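Local coordinates for Acarbose/maltose binding protein GacH (Streptomyces glaucescens, PDB 3K01) that binds acarbose and an acarbose homologue as the solute receptor of an ABC transporter, and probably also maltose, at residues A[94-99]-A[127-132]; A[121-126]-A[135-140]; A[144-149]-A[247-252]. One frame throughout, in Å; residues are numbered along the deposited sequence.

In the fold
All three contacts are mainly buried, and strand 132-148 or the hairpin leading into it takes part in each. Contacts 1 and 2 are neighbours, their centres 11 Å apart, and they interlock: the helix 121-125 of contact 2 runs into the hairpin of contact 1, and Thr127 CG2 lies 3.7 Å from Pro137 CG. Contact 3 uses the far end of the same strand, its centre about 29 Å from that of contact 2 and across the chain's centre from contact 1. All join a helix to a strand or hairpin by apolar packing, through a tyrosine ring on alanines in contact 1, small alanine and proline groups in contact 2, and two phenylalanines in contact 3.

Contact 1 of 3, residues A[94-99]-A[127-132]; sequences WVADFA and TRYEGK
The 94-99 part of helix 92-100 passes the start of a β-hairpin so closely that the CA atoms of Ala96 and Tyr129 are 5.6 Å apart, and those of Val95 and Thr127 6.5 Å. The ring of Tyr129 fills most of the interface. With CG anti to the backbone N (chi1 175°), it swings out from the hairpin and lies alongside the helix, one ortho carbon toward each of two alanines. On one flank Ala96 CB meets Tyr129 CD1 at 3.6 Å; on the other, Ala99 CB approaches Tyr129 CD2 obliquely at 3.8 Å. The carbonyl of Ala96 faces the ring as well, its O standing 4.2 Å above the plane of the Tyr129 ring and displaced toward the rim. The opposite face is backed by the hairpin itself, where Glu130 CG sits 3.7 Å above the ring centre of Tyr129.

Tyr129 is the first residue of a type I' turn, Tyr129 to Lys132, which closes a two-residue hairpin between strand 128-129 and strand 132-148. Tyr129 and Lys132 exchange backbone hydrogen bonds in both directions, while Glu130 and Gly131, its corners, take the positive phi values such a turn needs. One helical turn before Ala99, Val95 extends the contact toward the root of the hairpin: CG1 is anti to its backbone N (chi1 178°) and rests 3.9 Å from Thr127 O. Thr127 CB points away from the helix, and its OG1 is hydrogen-bonded to Ala124 O. Behind the interface, Trp94 and Phe98 point to helix 67-79 and strand 87-91, and Ala99 also touches Tyr134.

Contact 2 of 3, residues A[121-126]-A[135-140]; sequences PQAAAS and AVPQVI
The extended backbone of Pro137 (phi -74°, psi 150°) turns its pyrrolidine ring onto helix 121-125, where Ala123 presents its methyl group in return. The two CA atoms are 5.9 Å apart, a spacing that small side chains can fill. Ala123 CB meets Pro137 CB at 4.0 Å, and the ring then continues along the helix backbone: Pro137 CG lies 3.8 Å from Ala123 O and 4.2 Å from Ala124 N. The proline thus touches the methyl group with one ring carbon and the peptide unit after it with the next.

The carbonyl that the ring brushes is already engaged. Ser126 folds back toward the helix, chi1 75°, and its OG donates to Ala123 O at 2.7 Å; the backbone N of Ser126 adds a weak bond to the same oxygen and a firmer one, 3.1 Å, to Gln122 O. These bonds bring Ser126 back onto the preceding turn. Ser126 OG is also hydrogen-bonded to Asn299 ND2, which links this stretch of chain to strand 293-302. Further along, Ile140 CB points toward the helix, and its side chain lies at the margin of the contact, while Val136 and Gln138 both point away from the helix, in different directions, Val136 onto helix 309-320 and Gln138 with its OE1 bonded to Arg89 NE.

Gln138 and Val139 together lie opposite Trp298 in a classic β-bulge, just after the proline. A helix laid on a long strand paired antiparallel with strand 293-302 is consistent with the type 2 periplasmic-binding-protein fold of this receptor.

Contact 3 of 3, residues A[144-149]-A[247-252]; sequences ALFYNK and NAFKSG
Phe249 carries this contact, a helix-on-sheet packing in the α/β architecture of a type 2 solute-binding protein: helix 241-251 lies over strand 132-148, the short segments 9.5 Å apart axis to axis and inclined at 37°. From CB the side chain leaves the helix with CG anti to the backbone N (chi1 -176°), a setting that carries the ring from its flank across to the strand. CB and CG form the stem, and the touching is done by the far end. CE1 approaches the backbone, 3.7 Å from Phe146 O, which comes in obliquely to the Phe249 ring. CZ, the tip, reaches furthest: it meets Phe146 CB at 3.8 Å and Tyr147 C at the same distance, the latter at the edge of the Phe249 ring, and stands 4.0 Å from Asn148 N. CE2 lies at the edge of the Phe146 ring, near its plane, and that ring leads away toward Ile264 and Val267 of helix 264-268.

The neighbours of the Phe249 ring are largely apolar. Phe273 meets it with its plane nearly parallel, and Leu279, Met257 and Val267 touch its side chain, so strands 254-259 and 279-283 both contribute to the pocket. Asn148, at the N-cap position of the helix starting at Lys149, lies nearest by CA to Gly252, where a Schellman motif with positive phi ends helix 241-251. In the last turn before it, Asn247 O accepts two bonds from Ser251, from N at 3.1 Å and from OG at 2.8 Å, the hydroxyl tilted 20° from the carbonyl plane.

Contact 1 of 3, residues A[94-99]-A[127-132]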
ATOM      1  N   TRP A  94      -1.336  -9.858   3.632  1.00  7.77           N
ATOM      2  CA  TRP A  94      -1.541 -11.298   3.469  1.00  7.89           C
ATOM      3  C   TRP A  94      -0.490 -12.098   4.237  1.00  8.60           C
ATOM      4  O   TRP A  94      -0.720 -13.283   4.487  1.00  8.12           O
ATOM      5  CB  TRP A  94      -1.518 -11.735   2.012  1.00  8.07           C
ATOM      6  CG  TRP A  94      -2.604 -11.195   1.142  1.00  7.98           C
ATOM      7  CD1 TRP A  94      -3.585 -10.300   1.480  1.00  9.58           C
ATOM      8  CD2 TRP A  94      -2.740 -11.461  -0.252  1.00  8.93           C
ATOM      9  NE1 TRP A  94      -4.343 -10.023   0.359  1.00 10.31           N
ATOM     10  CE2 TRP A  94      -3.849 -10.728  -0.712  1.00  9.76           C
ATOM     11  CE3 TRP A  94      -2.033 -12.266  -1.161  1.00  9.35           C
ATOM     12  CZ2 TRP A  94      -4.255 -10.750  -2.057  1.00 11.10           C
ATOM     13  CZ3 TRP A  94      -2.446 -12.299  -2.495  1.00  8.92           C
ATOM     14  CH2 TRP A  94      -3.554 -11.548  -2.916  1.00  9.94           C
ATOM     15  N   VAL A  95       0.651 -11.505   4.585  1.00  7.74           N
ATOM     16  CA  VAL A  95       1.648 -12.249   5.348  1.00  7.97           C
ATOM     17  C   VAL A  95       1.042 -12.737   6.655  1.00  7.80           C
ATOM     18  O   VAL A  95       1.085 -13.943   6.929  1.00  8.27           O
ATOM     19  CB  VAL A  95       2.906 -11.415   5.594  1.00  7.89           C
ATOM     20  CG1 VAL A  95       3.910 -12.213   6.446  1.00  9.66           C
ATOM     21  CG2 VAL A  95       3.537 -11.029   4.270  1.00  8.90           C
ATOM     22  N   ALA A  96       0.475 -11.842   7.450  1.00  7.94           N
ATOM     23  CA  ALA A  96      -0.132 -12.254   8.713  1.00  7.72           C
ATOM     24  C   ALA A  96      -1.377 -13.101   8.477  1.00  9.24           C
ATOM     25  O   ALA A  96      -1.633 -14.036   9.240  1.00  8.82           O
ATOM     26  CB  ALA A  96      -0.464 -11.063   9.553  1.00  8.36           C
ATOM     27  N   ASP A  97      -2.135 -12.808   7.425  1.00  8.25           N
ATOM     28  CA  ASP A  97      -3.326 -13.586   7.070  1.00  9.13           C
ATOM     29  C   ASP A  97      -2.889 -15.054   6.890  1.00  8.85           C
ATOM     30  O   ASP A  97      -3.363 -15.963   7.595  1.00  9.45           O
ATOM     31  CB  ASP A  97      -3.942 -12.984   5.790  1.00  9.22           C
ATOM     32  CG  ASP A  97      -5.262 -13.598   5.393  1.00 11.63           C
ATOM     33  OD1 ASP A  97      -5.822 -14.403   6.170  1.00 13.44           O
ATOM     34  OD2 ASP A  97      -5.709 -13.236   4.285  1.00 12.11           O
ATOM     35  N   PHE A  98      -1.968 -15.309   5.973  1.00  8.00           N
ATOM     36  CA  PHE A  98      -1.562 -16.696   5.676  1.00  7.86           C
ATOM     37  C   PHE A  98      -0.786 -17.302   6.840  1.00  7.97           C
ATOM     38  O   PHE A  98      -0.950 -18.489   7.127  1.00  8.30           O
ATOM     39  CB  PHE A  98      -0.674 -16.721   4.437  1.00  7.69           C
ATOM     40  CG  PHE A  98      -1.346 -16.295   3.142  1.00  7.54           C
ATOM     41  CD1 PHE A  98      -2.722 -16.369   2.931  1.00  8.88           C
ATOM     42  CD2 PHE A  98      -0.545 -15.871   2.111  1.00  8.11           C
ATOM     43  CE1 PHE A  98      -3.267 -15.960   1.695  1.00  9.22           C
ATOM     44  CE2 PHE A  98      -1.075 -15.469   0.883  1.00  8.04           C
ATOM     45  CZ  PHE A  98      -2.442 -15.514   0.684  1.00  8.49           C
ATOM     46  N   ALA A  99       0.071 -16.537   7.508  1.00  7.85           N
ATOM     47  CA  ALA A  99       0.871 -17.123   8.598  1.00  8.22           C
ATOM     48  C   ALA A  99      -0.025 -17.510   9.769  1.00  9.11           C
ATOM     49  O   ALA A  99       0.243 -18.527  10.448  1.00  9.26           O
ATOM     50  CB  ALA A  99       1.963 -16.179   9.044  1.00  9.01           C
ATOM     51  N   THR A 127       7.028  -8.161   6.944  1.00  7.89           N
ATOM     52  CA  THR A 127       7.353  -9.585   6.768  1.00  8.42           C
ATOM     53  C   THR A 127       7.225 -10.396   8.050  1.00  9.48           C
ATOM     54  O   THR A 127       7.390 -11.615   8.009  1.00 10.18           O
ATOM     55  CB  THR A 127       8.794  -9.771   6.223  1.00  9.38           C
ATOM     56  OG1 THR A 127       9.738  -9.426   7.233  1.00  9.48           O
ATOM     57  CG2 THR A 127       9.030  -8.983   4.931  1.00  9.86           C
ATOM     58  N   ARG A 128       6.932  -9.745   9.170  1.00  9.44           N
ATOM     59  CA  ARG A 128       6.962 -10.410  10.485  1.00 10.47           C
ATOM     60  C   ARG A 128       5.573 -10.610  11.038  1.00 10.88           C
ATOM     61  O   ARG A 128       4.692  -9.743  10.872  1.00 11.13           O
ATOM     62  CB  ARG A 128       7.779  -9.594  11.486  1.00 11.62           C
ATOM     63  CG  ARG A 128       9.150  -9.195  11.008  1.00 15.95           C
ATOM     64  CD  ARG A 128      10.227  -9.984  11.626  1.00 20.96           C
ATOM     65  NE  ARG A 128      10.262  -9.895  13.082  1.00 21.99           N
ATOM     66  CZ  ARG A 128      10.846 -10.820  13.827  1.00 22.96           C
ATOM     67  NH1 ARG A 128      11.422 -11.865  13.234  1.00 22.99           N
ATOM     68  NH2 ARG A 128      10.858 -10.711  15.149  1.00 23.09           N
ATOM     69  N   TYR A 129       5.404 -11.717  11.742  1.00  9.77           N
ATOM     70  CA  TYR A 129       4.128 -12.040  12.374  1.00 10.85           C
ATOM     71  C   TYR A 129       4.473 -12.720  13.681  1.00 11.54           C
ATOM     72  O   TYR A 129       5.152 -13.746  13.681  1.00 11.63           O
ATOM     73  CB  TYR A 129       3.279 -12.957  11.498  1.00 10.86           C
ATOM     74  CG  TYR A 129       1.992 -13.412  12.173  1.00 10.92           C
ATOM     75  CD1 TYR A 129       0.969 -12.516  12.467  1.00 10.40           C
ATOM     76  CD2 TYR A 129       1.809 -14.746  12.531  1.00 11.05           C
ATOM     77  CE1 TYR A 129      -0.186 -12.946  13.091  1.00 12.75           C
ATOM     78  CE2 TYR A 129       0.653 -15.179  13.143  1.00 11.94           C
ATOM     79  CZ  TYR A 129      -0.340 -14.262  13.426  1.00 12.09           C
ATOM     80  OH  TYR A 129      -1.517 -14.668  14.023  1.00 13.66           O
ATOM     81  N   GLU A 130       4.048 -12.082  14.783  1.00 12.22           N
ATOM     82  CA  GLU A 130       4.239 -12.592  16.144  1.00 14.48           C
ATOM     83  C   GLU A 130       5.674 -13.052  16.370  1.00 14.40           C
ATOM     84  O   GLU A 130       5.928 -14.163  16.835  1.00 15.84           O
ATOM     85  CB  GLU A 130       3.223 -13.697  16.417  1.00 15.72           C
ATOM     86  CG  GLU A 130       1.810 -13.146  16.350  1.00 18.62           C
ATOM     87  CD  GLU A 130       0.736 -14.093  16.827  1.00 22.88           C
ATOM     88  OE1 GLU A 130       0.944 -15.323  16.823  1.00 24.50           O
ATOM     89  OE2 GLU A 130      -0.354 -13.580  17.181  1.00 23.78           O
ATOM     90  N   GLY A 131       6.600 -12.171  16.031  1.00 13.94           N
ATOM     91  CA  GLY A 131       8.001 -12.376  16.370  1.00 14.24           C
ATOM     92  C   GLY A 131       8.764 -13.309  15.450  1.00 13.09           C
ATOM     93  O   GLY A 131       9.927 -13.616  15.752  1.00 14.67           O
ATOM     94  N   LYS A 132       8.163 -13.755  14.335  1.00 12.30           N
ATOM     95  CA  LYS A 132       8.883 -14.567  13.339  1.00 11.67           C
ATOM     96  C   LYS A 132       8.744 -13.954  11.956  1.00 10.81           C
ATOM     97  O   LYS A 132       7.797 -13.211  11.694  1.00 10.30           O
ATOM     98  CB  LYS A 132       8.397 -16.011  13.317  1.00 12.31           C
ATOM     99  CG  LYS A 132       8.726 -16.789  14.610  1.00 14.35           C
ATOM    100  CD  LYS A 132       8.215 -18.207  14.550  1.00 19.00           C
ATOM    101  CE  LYS A 132       8.598 -18.995  15.800  1.00 22.83           C
ATOM    102  NZ  LYS A 132       7.830 -20.271  15.823  1.00 25.74           N
TER

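Contact 2 of 3, residues A[121-126]-A[135-140]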
ATOM      1  N   PRO A 121      12.263   0.299   6.568  1.00 10.36           N
ATOM      2  CA  PRO A 121      11.840  -0.332   7.835  1.00 10.37           C
ATOM      3  C   PRO A 121      10.388  -0.835   7.794  1.00  9.35           C
ATOM      4  O   PRO A 121      10.068  -1.909   8.319  1.00  9.13           O
ATOM      5  CB  PRO A 121      12.033   0.792   8.866  1.00 10.82           C
ATOM      6  CG  PRO A 121      11.967   2.048   8.058  1.00 13.62           C
ATOM      7  CD  PRO A 121      12.669   1.701   6.754  1.00 11.41           C
ATOM      8  N   GLN A 122       9.506  -0.094   7.131  1.00  8.91           N
ATOM      9  CA  GLN A 122       8.125  -0.527   7.055  1.00  8.86           C
ATOM     10  C   GLN A 122       7.992  -1.831   6.262  1.00  8.07           C
ATOM     11  O   GLN A 122       7.199  -2.695   6.590  1.00  8.19           O
ATOM     12  CB  GLN A 122       7.230   0.540   6.397  1.00  9.19           C
ATOM     13  CG  GLN A 122       7.217   1.874   7.123  1.00  8.97           C
ATOM     14  CD  GLN A 122       8.264   2.831   6.568  1.00  8.42           C
ATOM     15  OE1 GLN A 122       9.291   2.412   6.012  1.00 11.47           O
ATOM     16  NE2 GLN A 122       8.004   4.130   6.706  1.00  8.95           N
ATOM     17  N   ALA A 123       8.750  -1.923   5.167  1.00  7.60           N
ATOM     18  CA  ALA A 123       8.717  -3.113   4.326  1.00  7.98           C
ATOM     19  C   ALA A 123       9.265  -4.319   5.092  1.00  7.76           C
ATOM     20  O   ALA A 123       8.644  -5.384   5.069  1.00  8.25           O
ATOM     21  CB  ALA A 123       9.505  -2.873   3.032  1.00  8.42           C
ATOM     22  N   ALA A 124      10.374  -4.136   5.806  1.00  8.04           N
ATOM     23  CA  ALA A 124      10.860  -5.231   6.668  1.00  8.13           C
ATOM     24  C   ALA A 124       9.829  -5.642   7.704  1.00  8.46           C
ATOM     25  O   ALA A 124       9.604  -6.832   7.934  1.00  9.29           O
ATOM     26  CB  ALA A 124      12.173  -4.834   7.337  1.00  9.28           C
ATOM     27  N   ALA A 125       9.196  -4.656   8.327  1.00  7.99           N
ATOM     28  CA  ALA A 125       8.227  -4.976   9.364  1.00  8.26           C
ATOM     29  C   ALA A 125       7.047  -5.785   8.850  1.00  7.59           C
ATOM     30  O   ALA A 125       6.508  -6.637   9.548  1.00  8.73           O
ATOM     31  CB  ALA A 125       7.754  -3.704  10.022  1.00  9.48           C
ATOM     32  N   SER A 126       6.642  -5.527   7.600  1.00  7.44           N
ATOM     33  CA  SER A 126       5.493  -6.228   7.015  1.00  7.85           C
ATOM     34  C   SER A 126       5.760  -7.734   6.827  1.00  7.66           C
ATOM     35  O   SER A 126       4.824  -8.489   6.585  1.00  8.65           O
ATOM     36  CB  SER A 126       5.120  -5.640   5.645  1.00  8.16           C
ATOM     37  OG  SER A 126       6.034  -6.038   4.620  1.00  8.18           O
ATOM     38  N   ALA A 135       8.297 -13.739   5.305  1.00  7.00           N
ATOM     39  CA  ALA A 135       8.382 -13.236   3.934  1.00  7.24           C
ATOM     40  C   ALA A 135       9.663 -12.467   3.769  1.00  7.14           C
ATOM     41  O   ALA A 135      10.345 -12.171   4.749  1.00  7.57           O
ATOM     42  CB  ALA A 135       7.156 -12.333   3.589  1.00  7.85           C
ATOM     43  N   VAL A 136       9.949 -12.115   2.521  1.00  7.22           N
ATOM     44  CA  VAL A 136      10.967 -11.117   2.185  1.00  7.26           C
ATOM     45  C   VAL A 136      10.284 -10.006   1.355  1.00  6.95           C
ATOM     46  O   VAL A 136       9.371 -10.274   0.582  1.00  7.89           O
ATOM     47  CB  VAL A 136      12.175 -11.698   1.405  1.00  7.16           C
ATOM     48  CG1 VAL A 136      12.949 -12.661   2.309  1.00  9.14           C
ATOM     49  CG2 VAL A 136      11.732 -12.414   0.122  1.00  9.36           C
ATOM     50  N   PRO A 137      10.733  -8.757   1.511  1.00  7.16           N
ATOM     51  CA  PRO A 137      10.051  -7.655   0.796  1.00  6.88           C
ATOM     52  C   PRO A 137      10.358  -7.626  -0.678  1.00  7.29           C
ATOM     53  O   PRO A 137      11.458  -7.992  -1.118  1.00  8.05           O
ATOM     54  CB  PRO A 137      10.621  -6.396   1.472  1.00  7.70           C
ATOM     55  CG  PRO A 137      11.214  -6.884   2.783  1.00  7.81           C
ATOM     56  CD  PRO A 137      11.781  -8.234   2.395  1.00  7.98           C
ATOM     57  N   GLN A 138       9.397  -7.140  -1.452  1.00  6.56           N
ATOM     58  CA  GLN A 138       9.558  -7.041  -2.903  1.00  6.75           C
ATOM     59  C   GLN A 138       9.318  -5.603  -3.397  1.00  7.05           C
ATOM     60  O   GLN A 138      10.260  -4.955  -3.873  1.00  7.66           O
ATOM     61  CB  GLN A 138       8.657  -8.026  -3.618  1.00  7.78           C
ATOM     62  CG  GLN A 138       8.931  -8.104  -5.102  1.00  8.30           C
ATOM     63  CD  GLN A 138       7.835  -8.803  -5.831  1.00  9.02           C
ATOM     64  OE1 GLN A 138       6.663  -8.460  -5.650  1.00  8.89           O
ATOM     65  NE2 GLN A 138       8.176  -9.821  -6.655  1.00  9.68           N
ATOM     66  N   VAL A 139       8.090  -5.089  -3.259  1.00  6.56           N
ATOM     67  CA  VAL A 139       7.812  -3.705  -3.676  1.00  7.19           C
ATOM     68  C   VAL A 139       6.942  -3.031  -2.622  1.00  6.86           C
ATOM     69  O   VAL A 139       6.235  -3.691  -1.842  1.00  6.73           O
ATOM     70  CB  VAL A 139       7.104  -3.629  -5.057  1.00  8.01           C
ATOM     71  CG1 VAL A 139       8.004  -4.142  -6.192  1.00  8.94           C
ATOM     72  CG2 VAL A 139       5.826  -4.378  -5.045  1.00  8.43           C
ATOM     73  N   ILE A 140       6.991  -1.704  -2.598  1.00  6.70           N
ATOM     74  CA  ILE A 140       6.185  -0.898  -1.661  1.00  6.96           C
ATOM     75  C   ILE A 140       5.373   0.134  -2.425  1.00  7.16           C
ATOM     76  O   ILE A 140       5.777   0.571  -3.496  1.00  7.10           O
ATOM     77  CB  ILE A 140       7.115  -0.193  -0.613  1.00  7.32           C
ATOM     78  CG1 ILE A 140       6.329   0.577   0.481  1.00  8.13           C
ATOM     79  CG2 ILE A 140       8.160   0.705  -1.292  1.00  8.75           C
ATOM     80  CD1 ILE A 140       7.136   0.770   1.759  1.00  8.07           C
TER

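Contact 3 of 3, residues A[144-149]-A[247-252]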
ATOM      1  N   ALA A 144      -0.525   9.385  -1.755  1.00  6.74           N
ATOM      2  CA  ALA A 144       0.194  10.642  -1.890  1.00  6.93           C
ATOM      3  C   ALA A 144      -0.778  11.719  -2.337  1.00  6.66           C
ATOM      4  O   ALA A 144      -1.841  11.406  -2.867  1.00  6.41           O
ATOM      5  CB  ALA A 144       1.330  10.495  -2.922  1.00  7.56           C
ATOM      6  N   LEU A 145      -0.403  12.978  -2.111  1.00  6.08           N
ATOM      7  CA  LEU A 145      -1.217  14.100  -2.582  1.00  5.90           C
ATOM      8  C   LEU A 145      -0.834  14.445  -4.030  1.00  5.84           C
ATOM      9  O   LEU A 145       0.278  14.909  -4.287  1.00  7.22           O
ATOM     10  CB  LEU A 145      -0.968  15.292  -1.680  1.00  6.71           C
ATOM     11  CG  LEU A 145      -1.840  16.523  -1.975  1.00  7.57           C
ATOM     12  CD1 LEU A 145      -3.292  16.290  -1.665  1.00  9.61           C
ATOM     13  CD2 LEU A 145      -1.279  17.713  -1.199  1.00  9.04           C
ATOM     14  N   PHE A 146      -1.750  14.196  -4.954  1.00  5.70           N
ATOM     15  CA  PHE A 146      -1.589  14.616  -6.352  1.00  5.41           C
ATOM     16  C   PHE A 146      -2.097  16.051  -6.482  1.00  6.01           C
ATOM     17  O   PHE A 146      -3.113  16.420  -5.886  1.00  6.23           O
ATOM     18  CB  PHE A 146      -2.461  13.769  -7.278  1.00  6.24           C
ATOM     19  CG  PHE A 146      -1.988  12.362  -7.522  1.00  5.39           C
ATOM     20  CD1 PHE A 146      -2.077  11.844  -8.798  1.00  6.11           C
ATOM     21  CD2 PHE A 146      -1.534  11.513  -6.506  1.00  6.22           C
ATOM     22  CE1 PHE A 146      -1.716  10.536  -9.094  1.00  6.24           C
ATOM     23  CE2 PHE A 146      -1.150  10.198  -6.797  1.00  6.90           C
ATOM     24  CZ  PHE A 146      -1.234   9.724  -8.107  1.00  6.72           C
ATOM     25  N   TYR A 147      -1.421  16.871  -7.272  1.00  5.96           N
ATOM     26  CA  TYR A 147      -1.871  18.242  -7.462  1.00  5.81           C
ATOM     27  C   TYR A 147      -1.677  18.693  -8.905  1.00  6.05           C
ATOM     28  O   TYR A 147      -0.761  18.271  -9.614  1.00  6.05           O
ATOM     29  CB  TYR A 147      -1.211  19.224  -6.470  1.00  6.40           C
ATOM     30  CG  TYR A 147       0.289  19.286  -6.491  1.00  6.57           C
ATOM     31  CD1 TYR A 147       1.056  18.377  -5.757  1.00  7.08           C
ATOM     32  CD2 TYR A 147       0.946  20.291  -7.220  1.00  7.53           C
ATOM     33  CE1 TYR A 147       2.433  18.453  -5.762  1.00  9.00           C
ATOM     34  CE2 TYR A 147       2.307  20.362  -7.225  1.00  9.05           C
ATOM     35  CZ  TYR A 147       3.036  19.446  -6.492  1.00  8.71           C
ATOM     36  OH  TYR A 147       4.424  19.500  -6.491  1.00 11.31           O
ATOM     37  N   ASN A 148      -2.582  19.572  -9.329  1.00  5.47           N
ATOM     38  CA  ASN A 148      -2.553  20.223 -10.628  1.00  5.29           C
ATOM     39  C   ASN A 148      -1.665  21.453 -10.497  1.00  6.19           C
ATOM     40  O   ASN A 148      -2.017  22.436  -9.837  1.00  5.63           O
ATOM     41  CB  ASN A 148      -3.995  20.598 -10.993  1.00  5.91           C
ATOM     42  CG  ASN A 148      -4.141  21.199 -12.387  1.00  5.54           C
ATOM     43  OD1 ASN A 148      -5.143  20.897 -13.117  1.00  8.98           O
ATOM     44  ND2 ASN A 148      -3.238  22.073 -12.747  1.00  3.96           N
ATOM     45  N   LYS A 149      -0.488  21.397 -11.119  1.00  5.91           N
ATOM     46  CA  LYS A 149       0.482  22.484 -10.943  1.00  6.63           C
ATOM     47  C   LYS A 149      -0.048  23.812 -11.448  1.00  6.27           C
ATOM     48  O   LYS A 149       0.135  24.829 -10.789  1.00  6.99           O
ATOM     49  CB  LYS A 149       1.816  22.152 -11.606  1.00  7.09           C
ATOM     50  CG  LYS A 149       2.579  21.048 -10.894  1.00  9.23           C
ATOM     51  CD  LYS A 149       3.920  20.769 -11.562  1.00 12.07           C
ATOM     52  CE  LYS A 149       4.661  19.660 -10.839  1.00 15.40           C
ATOM     53  NZ  LYS A 149       6.136  19.682 -11.094  1.00 20.15           N
ATOM     54  N   ASN A 247     -12.336  11.467 -12.366  1.00  6.81           N
ATOM     55  CA  ASN A 247     -12.941  12.411 -13.294  1.00  7.98           C
ATOM     56  C   ASN A 247     -12.779  13.834 -12.782  1.00  7.32           C
ATOM     57  O   ASN A 247     -12.518  14.766 -13.559  1.00  7.88           O
ATOM     58  CB  ASN A 247     -14.437  12.109 -13.508  1.00  8.58           C
ATOM     59  CG  ASN A 247     -14.674  10.798 -14.249  1.00 12.00           C
ATOM     60  OD1 ASN A 247     -13.791  10.267 -14.888  1.00 15.65           O
ATOM     61  ND2 ASN A 247     -15.877  10.264 -14.114  1.00 14.06           N
ATOM     62  N   ALA A 248     -12.950  14.026 -11.475  1.00  7.33           N
ATOM     63  CA  ALA A 248     -12.823  15.361 -10.887  1.00  6.77           C
ATOM     64  C   ALA A 248     -11.401  15.878 -11.050  1.00  6.25           C
ATOM     65  O   ALA A 248     -11.196  17.079 -11.370  1.00  6.43           O
ATOM     66  CB  ALA A 248     -13.220  15.353  -9.408  1.00  7.32           C
ATOM     67  N   PHE A 249     -10.413  15.030 -10.801  1.00  5.74           N
ATOM     68  CA  PHE A 249      -9.045  15.505 -10.860  1.00  5.99           C
ATOM     69  C   PHE A 249      -8.588  15.698 -12.313  1.00  6.00           C
ATOM     70  O   PHE A 249      -7.923  16.695 -12.641  1.00  6.43           O
ATOM     71  CB  PHE A 249      -8.118  14.541 -10.121  1.00  6.24           C
ATOM     72  CG  PHE A 249      -6.703  15.000 -10.047  1.00  5.46           C
ATOM     73  CD1 PHE A 249      -6.342  15.962  -9.115  1.00  6.69           C
ATOM     74  CD2 PHE A 249      -5.755  14.543 -10.936  1.00  6.77           C
ATOM     75  CE1 PHE A 249      -5.015  16.392  -9.030  1.00  6.35           C
ATOM     76  CE2 PHE A 249      -4.421  15.001 -10.852  1.00  6.79           C
ATOM     77  CZ  PHE A 249      -4.059  15.930  -9.903  1.00  6.14           C
ATOM     78  N   LYS A 250      -8.906  14.747 -13.180  1.00  6.41           N
ATOM     79  CA  LYS A 250      -8.516  14.857 -14.596  1.00  6.65           C
ATOM     80  C   LYS A 250      -9.104  16.059 -15.293  1.00  7.55           C
ATOM     81  O   LYS A 250      -8.470  16.630 -16.217  1.00  7.66           O
ATOM     82  CB  LYS A 250      -8.900  13.591 -15.345  1.00  8.00           C
ATOM     83  CG  LYS A 250      -7.973  12.402 -14.963  1.00  7.92           C
ATOM     84  CD  LYS A 250      -8.545  11.048 -15.352  1.00  9.59           C
ATOM     85  CE  LYS A 250      -8.635  10.854 -16.852  1.00 10.19           C
ATOM     86  NZ  LYS A 250      -9.215   9.516 -17.171  1.00 11.92           N
ATOM     87  N   SER A 251     -10.297  16.451 -14.876  1.00  6.96           N
ATOM     88  CA  SER A 251     -10.994  17.569 -15.499  1.00  6.40           C
ATOM     89  C   SER A 251     -10.703  18.917 -14.847  1.00  7.10           C
ATOM     90  O   SER A 251     -11.076  19.955 -15.394  1.00  8.05           O
ATOM     91  CB  SER A 251     -12.501  17.344 -15.434  1.00  6.52           C
ATOM     92  OG  SER A 251     -12.959  17.428 -14.096  1.00  8.18           O
ATOM     93  N   GLY A 252     -10.063  18.942 -13.679  1.00  7.00           N
ATOM     94  CA  GLY A 252      -9.847  20.207 -12.988  1.00  7.49           C
ATOM     95  C   GLY A 252     -11.023  20.693 -12.172  1.00  7.94           C
ATOM     96  O   GLY A 252     -10.996  21.813 -11.662  1.00  8.75           O
TER